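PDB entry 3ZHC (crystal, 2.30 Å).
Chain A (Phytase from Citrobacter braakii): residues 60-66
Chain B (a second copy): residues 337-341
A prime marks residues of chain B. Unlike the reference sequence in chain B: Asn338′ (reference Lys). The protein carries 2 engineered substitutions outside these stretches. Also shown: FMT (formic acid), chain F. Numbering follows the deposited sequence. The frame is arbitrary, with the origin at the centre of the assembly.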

# COMPACT_ATOMS: atom_id res chain seq x y z
N PRO A 60 -5.21 -11.37 5.58
CA PRO A 60 -5.30 -9.99 6.02
C PRO A 60 -5.16 -9.00 4.86
O PRO A 60 -4.35 -9.22 3.96
CB PRO A 60 -4.12 -9.86 6.98
CG PRO A 60 -3.22 -10.98 6.65
CD PRO A 60 -4.03 -12.06 6.13
N GLN A 61 -5.96 -7.92 4.89
CA GLN A 61 -5.93 -6.90 3.86
C GLN A 61 -4.89 -5.84 4.16
O GLN A 61 -4.56 -5.57 5.33
CB GLN A 61 -7.29 -6.22 3.71
CG GLN A 61 -8.42 -7.16 3.31
CD GLN A 61 -9.73 -6.41 3.06
OE1 GLN A 61 -10.69 -6.54 3.84
NE2 GLN A 61 -9.77 -5.60 1.98
N TRP A 62 -4.39 -5.23 3.10
CA TRP A 62 -3.39 -4.19 3.15
C TRP A 62 -4.08 -2.85 2.88
O TRP A 62 -5.17 -2.82 2.28
CB TRP A 62 -2.30 -4.48 2.13
CG TRP A 62 -1.48 -5.70 2.45
CD1 TRP A 62 -1.92 -7.00 2.52
CD2 TRP A 62 -0.08 -5.74 2.74
NE1 TRP A 62 -0.88 -7.84 2.84
CE2 TRP A 62 0.26 -7.10 2.98
CE3 TRP A 62 0.93 -4.77 2.83
CZ2 TRP A 62 1.58 -7.51 3.30
CZ3 TRP A 62 2.24 -5.17 3.15
CH2 TRP A 62 2.55 -6.54 3.38
N ASP A 63 -3.46 -1.75 3.32
CA ASP A 63 -4.06 -0.39 3.15
C ASP A 63 -3.34 0.50 2.10
O ASP A 63 -3.48 1.72 2.12
CB ASP A 63 -4.24 0.32 4.53
CG ASP A 63 -2.96 0.55 5.27
OD1 ASP A 63 -1.89 0.71 4.64
OD2 ASP A 63 -3.02 0.58 6.52
N VAL A 64 -2.59 -0.13 1.20
CA VAL A 64 -2.04 0.51 0.00
C VAL A 64 -2.44 -0.37 -1.17
O VAL A 64 -2.70 -1.57 -0.96
CB VAL A 64 -0.50 0.67 0.04
CG1 VAL A 64 -0.08 1.54 1.21
CG2 VAL A 64 0.21 -0.72 0.06
N PRO A 65 -2.49 0.19 -2.41
CA PRO A 65 -2.87 -0.66 -3.56
C PRO A 65 -1.94 -1.86 -3.76
O PRO A 65 -0.77 -1.82 -3.35
CB PRO A 65 -2.77 0.31 -4.76
CG PRO A 65 -2.84 1.67 -4.16
CD PRO A 65 -2.20 1.57 -2.83
N LEU A 66 -2.47 -2.92 -4.37
CA LEU A 66 -1.71 -4.13 -4.67
C LEU A 66 -0.42 -3.79 -5.43
O LEU A 66 -0.47 -3.08 -6.43
CB LEU A 66 -2.55 -5.11 -5.49
CG LEU A 66 -3.78 -5.75 -4.81
CD1 LEU A 66 -4.57 -6.60 -5.81
CD2 LEU A 66 -3.38 -6.60 -3.63
N LEU B 337 -10.94 -3.25 10.14
CA LEU B 337 -11.10 -3.31 8.70
C LEU B 337 -10.02 -2.49 8.07
O LEU B 337 -9.89 -1.28 8.38
CB LEU B 337 -12.48 -2.75 8.27
CG LEU B 337 -13.71 -3.66 8.27
CD1 LEU B 337 -13.57 -4.90 9.14
CD2 LEU B 337 -14.95 -2.85 8.65
N ASN B 338 -9.23 -3.12 7.20
CA ASN B 338 -8.16 -2.47 6.47
C ASN B 338 -8.47 -2.56 4.99
O ASN B 338 -8.93 -3.60 4.51
CB ASN B 338 -6.82 -3.12 6.78
CG ASN B 338 -6.48 -3.07 8.25
OD1 ASN B 338 -6.16 -1.99 8.80
ND2 ASN B 338 -6.54 -4.24 8.93
N TRP B 339 -8.22 -1.46 4.27
CA TRP B 339 -8.47 -1.43 2.83
C TRP B 339 -7.73 -0.33 2.08
O TRP B 339 -7.17 0.62 2.67
CB TRP B 339 -10.00 -1.29 2.55
CG TRP B 339 -10.61 0.06 2.91
CD1 TRP B 339 -10.45 1.25 2.24
CD2 TRP B 339 -11.48 0.35 4.01
NE1 TRP B 339 -11.15 2.24 2.85
CE2 TRP B 339 -11.80 1.73 3.93
CE3 TRP B 339 -12.03 -0.42 5.05
CZ2 TRP B 339 -12.63 2.35 4.85
CZ3 TRP B 339 -12.87 0.21 5.97
CH2 TRP B 339 -13.16 1.58 5.87
N SER B 340 -7.74 -0.48 0.76
CA SER B 340 -7.29 0.53 -0.20
C SER B 340 -8.33 0.47 -1.31
O SER B 340 -8.80 -0.63 -1.66
CB SER B 340 -5.90 0.22 -0.74
OG SER B 340 -5.43 1.26 -1.58
N LEU B 341 -8.70 1.64 -1.86
CA LEU B 341 -9.76 1.75 -2.88
C LEU B 341 -9.18 2.02 -4.25
O LEU B 341 -8.68 3.10 -4.49
CB LEU B 341 -10.72 2.88 -2.48
CG LEU B 341 -11.32 2.81 -1.08
CD1 LEU B 341 -12.20 4.01 -0.83
CD2 LEU B 341 -12.11 1.48 -0.86
C FMT F . -5.51 -1.99 -5.99
O1 FMT F . -5.50 -2.69 -7.01
O2 FMT F . -5.60 -2.47 -4.85
O HOH W 1 -10.11 -6.05 6.42
O HOH W 2 -4.65 3.23 0.25
O HOH W 3 -5.46 0.35 7.65

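Two loop segments from two copies of the phytase, mostly extended apart from Asp63, lie side by side without forming a sheet: CA of Asp63 comes within 4.5 Å of CA of Trp339′, CA of Gln61 within 5.6 Å of CA of Asn338′, yet no direct hydrogen bond crosses between them. The closest backbone link is a CA-H...O contact, Asp63 CA to Trp339′ O, at 3.3 Å. About 320 Å² is buried, both sides summed; close packing and bridging waters make the contact. Gln61 points toward the partner and lays its CB 3.2 Å from Asn338′ O; with chi2 t, its side chain runs alongside chain B, where water 1 lies 2.7 Å from Gln61 OE1 and accepts from Asn338′ N (3.2 Å). Asn338′, a Lys in the reference sequence, also points toward chain A, and water 3 sits 2.7 Å from both Asn338′ OD1 and Asp63 OD2, linking two acceptors that could not bond each other. Ser340′ is small enough to nestle against the chain at Val64 and Pro65, its OG 3.2 Å from Pro65 N, which has no N-H to give; Ser340′ OG donates to water 2 (2.8 Å), which in turn donates to Asp63 O (2.7 Å). Trp339′ turns its side chain away into its own buried surroundings, leaving its backbone to meet Asp63.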